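Local coordinates for protein PT26-6P (Thermococcus sp., PDB 2WB7) that is of unknown function but is encoded by a euryarchaeal mobile genetic element and has an elongated architecture of beta-rich domains followed by a helical domain, at residues A[172-177]-A[203-208]; A[176-181]-A[196-201]; A[51-56]-A[71-76]. One frame throughout, in Å; residues are numbered along the deposited sequence.

Contact 1: residues A[172-177]-A[203-208]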
loop_
_atom_site.group_PDB
_atom_site.type_symbol
_atom_site.label_atom_id
_atom_site.label_comp_id
_atom_site.label_asym_id
_atom_site.label_seq_id
_atom_site.Cartn_x
_atom_site.Cartn_y
_atom_site.Cartn_z
ATOM N N TYR A 172 32.916 0.452 -32.359
ATOM C CA TYR A 172 34.329 0.377 -32.711
ATOM C C TYR A 172 35.101 1.659 -32.448
ATOM O O TYR A 172 34.554 2.761 -32.557
ATOM C CB TYR A 172 34.464 0.035 -34.183
ATOM C CG TYR A 172 33.914 1.110 -35.092
ATOM C CD1 TYR A 172 34.684 2.211 -35.444
ATOM C CD2 TYR A 172 32.627 1.022 -35.597
ATOM C CE1 TYR A 172 34.190 3.186 -36.279
ATOM C CE2 TYR A 172 32.124 1.993 -36.434
ATOM C CZ TYR A 172 32.908 3.072 -36.776
ATOM O OH TYR A 172 32.407 4.050 -37.610
ATOM N N GLN A 173 36.385 1.513 -32.124
ATOM C CA GLN A 173 37.259 2.668 -31.980
ATOM C C GLN A 173 38.092 2.908 -33.233
ATOM O O GLN A 173 38.618 1.964 -33.837
ATOM C CB GLN A 173 38.183 2.530 -30.777
ATOM C CG GLN A 173 38.875 3.829 -30.441
ATOM C CD GLN A 173 39.609 3.766 -29.130
ATOM O OE1 GLN A 173 39.742 2.694 -28.535
ATOM N NE2 GLN A 173 40.107 4.916 -28.666
ATOM N N GLU A 174 38.212 4.178 -33.615
ATOM C CA GLU A 174 39.065 4.559 -34.723
ATOM C C GLU A 174 40.527 4.585 -34.284
ATOM O O GLU A 174 40.848 5.040 -33.179
ATOM C CB GLU A 174 38.669 5.929 -35.248
ATOM C CG GLU A 174 37.291 5.984 -35.890
ATOM C CD GLU A 174 36.969 7.368 -36.452
ATOM O OE1 GLU A 174 35.913 7.936 -36.096
ATOM O OE2 GLU A 174 37.781 7.898 -37.243
ATOM N N ALA A 175 41.403 4.079 -35.154
ATOM C CA ALA A 175 42.847 4.154 -34.950
ATOM C C ALA A 175 43.438 5.069 -36.020
ATOM O O ALA A 175 43.201 4.864 -37.205
ATOM C CB ALA A 175 43.459 2.760 -35.038
ATOM N N TRP A 176 44.192 6.081 -35.602
ATOM C CA TRP A 176 44.814 7.021 -36.535
ATOM C C TRP A 176 46.334 7.036 -36.356
ATOM O O TRP A 176 46.819 6.999 -35.227
ATOM C CB TRP A 176 44.246 8.434 -36.334
ATOM C CG TRP A 176 42.820 8.607 -36.807
ATOM C CD1 TRP A 176 41.714 7.980 -36.311
ATOM C CD2 TRP A 176 42.350 9.469 -37.866
ATOM N NE1 TRP A 176 40.586 8.395 -36.990
ATOM C CE2 TRP A 176 40.947 9.307 -37.946
ATOM C CE3 TRP A 176 42.977 10.356 -38.752
ATOM C CZ2 TRP A 176 40.164 9.995 -38.883
ATOM C CZ3 TRP A 176 42.194 11.041 -39.682
ATOM C CH2 TRP A 176 40.803 10.854 -39.737
ATOM N N LYS A 177 47.075 7.089 -37.467
ATOM C CA LYS A 177 48.541 7.232 -37.439
ATOM C C LYS A 177 48.955 8.453 -38.248
ATOM O O LYS A 177 48.202 8.912 -39.114
ATOM C CB LYS A 177 49.227 6.007 -38.045
ATOM C CG LYS A 177 48.442 4.708 -37.937
ATOM C CD LYS A 177 48.417 4.155 -36.508
ATOM C CE LYS A 177 47.528 2.910 -36.398
ATOM N NZ LYS A 177 47.686 2.237 -35.065
ATOM N N ASP A 203 43.803 4.981 -39.991
ATOM C CA ASP A 203 44.327 3.639 -40.228
ATOM C C ASP A 203 43.277 2.522 -40.220
ATOM O O ASP A 203 42.854 2.052 -41.266
ATOM C CB ASP A 203 45.419 3.319 -39.207
ATOM C CG ASP A 203 46.091 1.998 -39.481
ATOM O OD1 ASP A 203 46.207 1.628 -40.670
ATOM O OD2 ASP A 203 46.506 1.323 -38.513
ATOM N N LYS A 204 42.880 2.082 -39.032
ATOM C CA LYS A 204 41.956 0.953 -38.910
ATOM C C LYS A 204 40.794 1.228 -37.947
ATOM O O LYS A 204 40.731 2.283 -37.310
ATOM C CB LYS A 204 42.717 -0.292 -38.455
ATOM C CG LYS A 204 43.468 -0.089 -37.147
ATOM C CD LYS A 204 44.629 -1.079 -37.041
ATOM C CE LYS A 204 45.454 -0.835 -35.771
ATOM N NZ LYS A 204 46.389 -1.959 -35.496
ATOM N N ASP A 205 39.873 0.269 -37.863
ATOM C CA ASP A 205 38.759 0.315 -36.919
ATOM C C ASP A 205 38.775 -0.940 -36.048
ATOM O O ASP A 205 38.915 -2.048 -36.553
ATOM C CB ASP A 205 37.434 0.438 -37.671
ATOM C CG ASP A 205 37.240 1.811 -38.272
ATOM O OD1 ASP A 205 37.846 2.767 -37.747
ATOM O OD2 ASP A 205 36.493 1.943 -39.262
ATOM N N ILE A 206 38.639 -0.768 -34.740
ATOM C CA ILE A 206 38.788 -1.883 -33.804
ATOM C C ILE A 206 37.509 -2.166 -33.006
ATOM O O ILE A 206 37.118 -1.381 -32.144
ATOM C CB ILE A 206 39.932 -1.605 -32.814
ATOM C CG1 ILE A 206 41.222 -1.279 -33.572
ATOM C CG2 ILE A 206 40.117 -2.781 -31.870
ATOM C CD1 ILE A 206 42.242 -0.502 -32.745
ATOM N N ASP A 207 36.874 -3.301 -33.278
ATOM C CA ASP A 207 35.616 -3.660 -32.636
ATOM C C ASP A 207 35.721 -3.997 -31.149
ATOM O O ASP A 207 36.724 -4.554 -30.689
ATOM C CB ASP A 207 34.976 -4.818 -33.385
ATOM C CG ASP A 207 34.508 -4.411 -34.750
ATOM O OD1 ASP A 207 34.140 -5.294 -35.557
ATOM O OD2 ASP A 207 34.513 -3.192 -35.013
ATOM N N PHE A 208 34.676 -3.637 -30.401
ATOM C CA PHE A 208 34.557 -4.040 -29.006
ATOM C C PHE A 208 33.126 -4.442 -28.676
ATOM O O PHE A 208 32.161 -4.011 -29.318
ATOM C CB PHE A 208 35.025 -2.931 -28.052
ATOM C CG PHE A 208 34.238 -1.660 -28.174
ATOM C CD1 PHE A 208 33.056 -1.477 -27.454
ATOM C CD2 PHE A 208 34.672 -0.649 -29.013
ATOM C CE1 PHE A 208 32.320 -0.310 -27.575
ATOM C CE2 PHE A 208 33.946 0.529 -29.133
ATOM C CZ PHE A 208 32.763 0.696 -28.417
#

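Contact 2: residues A[176-181]-A[196-201]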
loop_
_atom_site.group_PDB
_atom_site.type_symbol
_atom_site.label_atom_id
_atom_site.label_comp_id
_atom_site.label_asym_id
_atom_site.label_seq_id
_atom_site.Cartn_x
_atom_site.Cartn_y
_atom_site.Cartn_z
ATOM N N TRP A 176 44.192 6.081 -35.602
ATOM C CA TRP A 176 44.814 7.021 -36.535
ATOM C C TRP A 176 46.334 7.036 -36.356
ATOM O O TRP A 176 46.819 6.999 -35.227
ATOM C CB TRP A 176 44.246 8.434 -36.334
ATOM C CG TRP A 176 42.820 8.607 -36.807
ATOM C CD1 TRP A 176 41.714 7.980 -36.311
ATOM C CD2 TRP A 176 42.350 9.469 -37.866
ATOM N NE1 TRP A 176 40.586 8.395 -36.990
ATOM C CE2 TRP A 176 40.947 9.307 -37.946
ATOM C CE3 TRP A 176 42.977 10.356 -38.752
ATOM C CZ2 TRP A 176 40.164 9.995 -38.883
ATOM C CZ3 TRP A 176 42.194 11.041 -39.682
ATOM C CH2 TRP A 176 40.803 10.854 -39.737
ATOM N N LYS A 177 47.075 7.089 -37.467
ATOM C CA LYS A 177 48.541 7.232 -37.439
ATOM C C LYS A 177 48.955 8.453 -38.248
ATOM O O LYS A 177 48.202 8.912 -39.114
ATOM C CB LYS A 177 49.227 6.007 -38.045
ATOM C CG LYS A 177 48.442 4.708 -37.937
ATOM C CD LYS A 177 48.417 4.155 -36.508
ATOM C CE LYS A 177 47.528 2.910 -36.398
ATOM N NZ LYS A 177 47.686 2.237 -35.065
ATOM N N THR A 178 50.152 8.969 -37.975
ATOM C CA THR A 178 50.746 10.029 -38.807
ATOM C C THR A 178 51.251 9.494 -40.134
ATOM O O THR A 178 51.981 8.505 -40.177
ATOM C CB THR A 178 51.943 10.710 -38.131
ATOM O OG1 THR A 178 52.661 9.746 -37.352
ATOM C CG2 THR A 178 51.488 11.834 -37.232
ATOM N N ASP A 179 50.851 10.160 -41.210
ATOM C CA ASP A 179 51.314 9.836 -42.553
ATOM C C ASP A 179 52.625 10.570 -42.816
ATOM O O ASP A 179 52.624 11.723 -43.257
ATOM C CB ASP A 179 50.261 10.235 -43.589
ATOM C CG ASP A 179 50.676 9.888 -44.999
ATOM O OD1 ASP A 179 51.896 9.831 -45.265
ATOM O OD2 ASP A 179 49.778 9.660 -45.841
ATOM N N SER A 180 53.737 9.890 -42.544
ATOM C CA SER A 180 55.075 10.484 -42.595
ATOM C C SER A 180 55.451 11.077 -43.959
ATOM O O SER A 180 56.429 11.812 -44.075
ATOM C CB SER A 180 56.109 9.434 -42.196
ATOM O OG SER A 180 57.234 10.030 -41.585
ATOM N N SER A 181 54.648 10.777 -44.976
ATOM C CA SER A 181 54.958 11.163 -46.348
ATOM C C SER A 181 54.349 12.489 -46.782
ATOM O O SER A 181 54.377 12.819 -47.962
ATOM C CB SER A 181 54.480 10.082 -47.319
ATOM O OG SER A 181 53.105 10.240 -47.641
ATOM N N GLU A 196 49.598 19.351 -34.995
ATOM C CA GLU A 196 50.934 19.267 -34.428
ATOM C C GLU A 196 51.972 18.983 -35.529
ATOM O O GLU A 196 52.824 18.092 -35.396
ATOM C CB GLU A 196 50.995 18.206 -33.327
ATOM C CG GLU A 196 50.217 18.569 -32.067
ATOM C CD GLU A 196 50.642 17.743 -30.852
ATOM O OE1 GLU A 196 51.710 17.091 -30.910
ATOM O OE2 GLU A 196 49.910 17.751 -29.836
ATOM N N ASP A 197 51.870 19.745 -36.621
ATOM C CA ASP A 197 52.861 19.732 -37.697
ATOM C C ASP A 197 53.027 18.386 -38.385
ATOM O O ASP A 197 54.004 18.171 -39.101
ATOM C CB ASP A 197 54.222 20.188 -37.176
ATOM C CG ASP A 197 54.170 21.567 -36.567
ATOM O OD1 ASP A 197 53.424 22.422 -37.100
ATOM O OD2 ASP A 197 54.872 21.787 -35.556
ATOM N N ALA A 198 52.086 17.479 -38.168
ATOM C CA ALA A 198 52.071 16.232 -38.911
ATOM C C ALA A 198 50.689 16.010 -39.500
ATOM O O ALA A 198 49.694 16.551 -39.018
ATOM C CB ALA A 198 52.470 15.077 -38.028
ATOM N N CYS A 199 50.628 15.217 -40.554
ATOM C CA CYS A 199 49.363 14.967 -41.204
ATOM C C CYS A 199 48.822 13.611 -40.821
ATOM O O CYS A 199 49.241 12.607 -41.379
ATOM C CB CYS A 199 49.522 15.019 -42.713
ATOM S SG CYS A 199 48.056 14.440 -43.540
ATOM N N TRP A 200 47.878 13.595 -39.884
ATOM C CA TRP A 200 47.318 12.358 -39.346
ATOM C C TRP A 200 46.274 11.765 -40.272
ATOM O O TRP A 200 45.477 12.490 -40.865
ATOM C CB TRP A 200 46.699 12.619 -37.974
ATOM C CG TRP A 200 47.705 13.018 -36.951
ATOM C CD1 TRP A 200 48.330 14.226 -36.838
ATOM C CD2 TRP A 200 48.213 12.205 -35.896
ATOM N NE1 TRP A 200 49.205 14.210 -35.783
ATOM C CE2 TRP A 200 49.149 12.981 -35.184
ATOM C CE3 TRP A 200 47.975 10.891 -35.487
ATOM C CZ2 TRP A 200 49.845 12.488 -34.081
ATOM C CZ3 TRP A 200 48.669 10.401 -34.393
ATOM C CH2 TRP A 200 49.594 11.198 -33.701
ATOM N N VAL A 201 46.270 10.439 -40.387
ATOM C CA VAL A 201 45.324 9.769 -41.276
ATOM C C VAL A 201 44.713 8.499 -40.658
ATOM O O VAL A 201 45.275 7.901 -39.733
ATOM C CB VAL A 201 45.946 9.511 -42.686
ATOM C CG1 VAL A 201 47.068 8.480 -42.619
ATOM C CG2 VAL A 201 44.877 9.101 -43.687
#

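Contact 3: residues A[51-56]-A[71-76]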
loop_
_atom_site.group_PDB
_atom_site.type_symbol
_atom_site.label_atom_id
_atom_site.label_comp_id
_atom_site.label_asym_id
_atom_site.label_seq_id
_atom_site.Cartn_x
_atom_site.Cartn_y
_atom_site.Cartn_z
ATOM N N VAL A 51 35.095 2.000 -23.014
ATOM C CA VAL A 51 33.930 2.628 -22.410
ATOM C C VAL A 51 33.779 2.117 -20.976
ATOM O O VAL A 51 33.889 0.917 -20.712
ATOM C CB VAL A 51 32.647 2.312 -23.198
ATOM C CG1 VAL A 51 31.492 3.119 -22.662
ATOM C CG2 VAL A 51 32.845 2.583 -24.667
ATOM N N LEU A 52 33.562 3.037 -20.045
ATOM C CA LEU A 52 33.229 2.673 -18.680
ATOM C C LEU A 52 31.711 2.655 -18.585
ATOM O O LEU A 52 31.046 3.564 -19.088
ATOM C CB LEU A 52 33.819 3.670 -17.683
ATOM C CG LEU A 52 35.241 3.396 -17.183
ATOM C CD1 LEU A 52 35.326 2.058 -16.410
ATOM C CD2 LEU A 52 36.212 3.423 -18.350
ATOM N N ILE A 53 31.156 1.614 -17.968
ATOM C CA ILE A 53 29.705 1.471 -17.876
ATOM C C ILE A 53 29.250 1.513 -16.426
ATOM O O ILE A 53 29.756 0.761 -15.597
ATOM C CB ILE A 53 29.226 0.149 -18.508
ATOM C CG1 ILE A 53 29.901 -0.062 -19.871
ATOM C CG2 ILE A 53 27.706 0.131 -18.614
ATOM C CD1 ILE A 53 29.340 -1.222 -20.691
ATOM N N HIS A 54 28.303 2.405 -16.134
ATOM C CA HIS A 54 27.655 2.471 -14.825
ATOM C C HIS A 54 26.136 2.374 -14.940
ATOM O O HIS A 54 25.520 2.991 -15.822
ATOM C CB HIS A 54 28.046 3.751 -14.098
ATOM C CG HIS A 54 29.509 3.841 -13.800
ATOM N ND1 HIS A 54 30.057 3.385 -12.621
ATOM C CD2 HIS A 54 30.544 4.316 -14.540
ATOM C CE1 HIS A 54 31.365 3.578 -12.642
ATOM N NE2 HIS A 54 31.685 4.143 -13.794
ATOM N N ILE A 55 25.551 1.581 -14.044
ATOM C CA ILE A 55 24.101 1.396 -13.965
ATOM C C ILE A 55 23.548 1.949 -12.655
ATOM O O ILE A 55 24.082 1.671 -11.568
ATOM C CB ILE A 55 23.714 -0.094 -14.068
ATOM C CG1 ILE A 55 24.333 -0.716 -15.317
ATOM C CG2 ILE A 55 22.205 -0.260 -14.080
ATOM C CD1 ILE A 55 24.182 -2.208 -15.374
ATOM N N TYR A 56 22.476 2.730 -12.763
ATOM C CA TYR A 56 21.833 3.315 -11.590
ATOM C C TYR A 56 20.324 3.072 -11.549
ATOM O O TYR A 56 19.639 3.137 -12.578
ATOM C CB TYR A 56 22.069 4.819 -11.560
ATOM C CG TYR A 56 23.506 5.226 -11.663
ATOM C CD1 TYR A 56 24.279 5.393 -10.524
ATOM C CD2 TYR A 56 24.088 5.463 -12.900
ATOM C CE1 TYR A 56 25.593 5.765 -10.611
ATOM C CE2 TYR A 56 25.399 5.849 -13.000
ATOM C CZ TYR A 56 26.152 5.999 -11.850
ATOM O OH TYR A 56 27.475 6.380 -11.944
ATOM N N ILE A 71 21.752 4.416 -17.263
ATOM C CA ILE A 71 23.031 3.864 -17.698
ATOM C C ILE A 71 23.972 4.993 -18.121
ATOM O O ILE A 71 23.655 5.779 -19.007
ATOM C CB ILE A 71 22.846 2.927 -18.889
ATOM C CG1 ILE A 71 21.780 1.877 -18.572
ATOM C CG2 ILE A 71 24.170 2.284 -19.259
ATOM C CD1 ILE A 71 21.108 1.291 -19.827
ATOM N N ARG A 72 25.131 5.069 -17.485
ATOM C CA ARG A 72 26.081 6.107 -17.820
ATOM C C ARG A 72 27.343 5.555 -18.497
ATOM O O ARG A 72 28.074 4.748 -17.915
ATOM C CB ARG A 72 26.441 6.891 -16.570
ATOM C CG ARG A 72 27.487 7.936 -16.786
ATOM C CD ARG A 72 28.013 8.373 -15.451
ATOM N NE ARG A 72 28.358 9.786 -15.452
ATOM C CZ ARG A 72 27.472 10.766 -15.301
ATOM N NH1 ARG A 72 26.180 10.473 -15.138
ATOM N NH2 ARG A 72 27.882 12.035 -15.312
ATOM N N LEU A 73 27.594 6.009 -19.723
ATOM C CA LEU A 73 28.753 5.581 -20.498
ATOM C C LEU A 73 29.835 6.666 -20.540
ATOM O O LEU A 73 29.588 7.758 -21.038
ATOM C CB LEU A 73 28.316 5.270 -21.926
ATOM C CG LEU A 73 27.101 4.358 -22.115
ATOM C CD1 LEU A 73 26.892 4.063 -23.589
ATOM C CD2 LEU A 73 27.302 3.083 -21.344
ATOM N N GLU A 74 31.026 6.372 -20.023
ATOM C CA GLU A 74 32.158 7.294 -20.155
ATOM C C GLU A 74 33.087 6.906 -21.293
ATOM O O GLU A 74 33.641 5.812 -21.305
ATOM C CB GLU A 74 32.988 7.343 -18.875
ATOM C CG GLU A 74 32.172 7.344 -17.605
ATOM C CD GLU A 74 32.943 6.736 -16.426
ATOM O OE1 GLU A 74 32.287 6.330 -15.427
ATOM O OE2 GLU A 74 34.199 6.636 -16.516
ATOM N N ILE A 75 33.258 7.807 -22.250
ATOM C CA ILE A 75 34.338 7.675 -23.211
ATOM C C ILE A 75 35.593 8.350 -22.640
ATOM O O ILE A 75 35.648 9.573 -22.549
ATOM C CB ILE A 75 33.976 8.306 -24.560
ATOM C CG1 ILE A 75 32.485 8.120 -24.872
ATOM C CG2 ILE A 75 34.854 7.749 -25.657
ATOM C CD1 ILE A 75 32.034 6.704 -24.961
ATOM N N PRO A 76 36.598 7.550 -22.242
ATOM C CA PRO A 76 37.808 8.159 -21.698
ATOM C C PRO A 76 38.585 8.874 -22.794
ATOM O O PRO A 76 38.506 8.483 -23.958
ATOM C CB PRO A 76 38.615 6.968 -21.179
ATOM C CG PRO A 76 38.006 5.742 -21.781
ATOM C CD PRO A 76 36.750 6.107 -22.494
#

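Contact 1: residues A[172-177]-A[203-208]
The Y172 ring runs alongside the D205 carboxylate, both pointing the same way with their planes 34° apart; Y172 CD1 is 3.8 Å from D205 CG, and H86 stacks on the phenol. The W176 indole has E174 CB in plane at its edge and H202 stacked on it. W176 NE1 donates to E174 OE2 (2.9 Å), a bond that lies in the indole plane but meets the carboxylate from above. The F208 ring, put in the crowded position between its own N and carbonyl carbon (chi1 61°), swings back to strand 172-177: Q173 N lies at its edge and Y172 N is 3.4 Å from F208 CE2. An alanine at F208 would remove the ring and would probably leave the Y172-Q173 backbone, Q50 and V85 less well packed. Between the antiparallel strands, Q173 and I206 exchange N-H...O bonds, with I206 N to Q173 O at 2.9 Å. Further along, A175 N gives a bond to K204 O, while D203 and K204 both face A175, a classic beta bulge whose two bonds to A175 O are weak. A175 CB rests on K204 CG (3.5 Å). E174 OE1 bonds to H86 and D205 OD1 to H202, so this acidic face, which also carries D207, would tend to stabilise protonated imidazoles.

Contact 2: residues A[176-181]-A[196-201]
Just past a beta bulge, strands 163-178 and 198-213 stay paired beside the C188-C199 disulfide, and an Asx turn follows at D179. K177 and V201 form the antiparallel hydrogen-bonded pair, with V201 N to K177 O at 2.8 Å and nearly straight (173°); D179 N then bonds to C199 O (2.9 Å), reaching it from above the carbonyl plane. In the non-hydrogen-bonded pair between them, T178 and W200 lie side by side. The T178 methyl CG2, anti to the carbonyl carbon, sits over the face of the W200 indole, 3.5 Å from the centre of the five-membered ring, a CH-pi contact only 19° off the ring normal. A198 CB touches T178 CG2 at 3.5 Å, and F82 also meets the W200 ring. W200 O in turn lies at the edge of the W176 ring. Beyond the pair, V201 CG1 packs on D179 CB (3.8 Å). D179 OD1 takes two bonds, S181 N on its anti lone pair (2.9 Å) and S181 OG on its syn lone pair, which would help hold the carboxylate. This is the end of an antiparallel strand pair, with 193-195 added along 198-213 and the connecting loop tied to strand 198-213 by the disulfide.

Contact 3: residues A[51-56]-A[71-76]
Four backbone hydrogen bonds hold strands 52-56 and 71-75 in regular antiparallel register. L52 and E74 exchange two of them, as do H54 and R72; R72 N to H54 O is 2.7 Å, and each donor lies in the plane of the carbonyl it meets. CA-H...O contacts fill in between, such as L73 CA to L52 O.

Apolar contacts take up one face. I53 CG2, anti to its backbone N, touches two side chains of the other strand: L73 CD2 at 4.0 Å and I71 CG2 at 4.2 Å. V51 CG1 crosses obliquely against L73 CB (3.9 Å), and V51 CG2 meets I75 CD1.

The other face carries L52 beside mostly polar and aromatic groups. The extended E74 side chain leans across to L52, bringing its carboxylate against L52 CB, and the carboxylate plane is 13° from that of the H54 imidazole; E74 OE1 lies near H54 NE2, but the angle there is too poor for a hydrogen bond. R72 CB touches the edge of the Y56 ring at CE2 (3.9 Å), while the R72 guanidinium stands nearly perpendicular to that ring and forms a salt bridge with D123.

The apolar face is buried against strands 85-96 and 198-213, with I71 on A92, L73 on I87 and I53 on L210. A beta hairpin with one apolar and one largely polar face, packed on a second sheet, is consistent with the immunoglobulin-like sandwich of the E-set clan.

Overall arrangement
Contacts 1 and 2 are successive parts of one strand pair, 163-178 with 198-213, sharing W176 and K177, with centres about 15 Å apart. Contact 3 belongs to the facing sheet of the same domain; its centre is about 20 Å from that of contact 1 and about 31 Å from that of contact 2. F208 links the first and third, its CE1 lying 4.1 Å from V51 CG2, whereas contacts 2 and 3 do not touch, their nearest atoms being about 13 Å apart. The strand pair of contacts 1 and 2 thus runs from F208, at the sandwich, out to an exposed tip, with the centre of contact 2 about 65 Å from the chain's centre, against about 35 Å for contact 3.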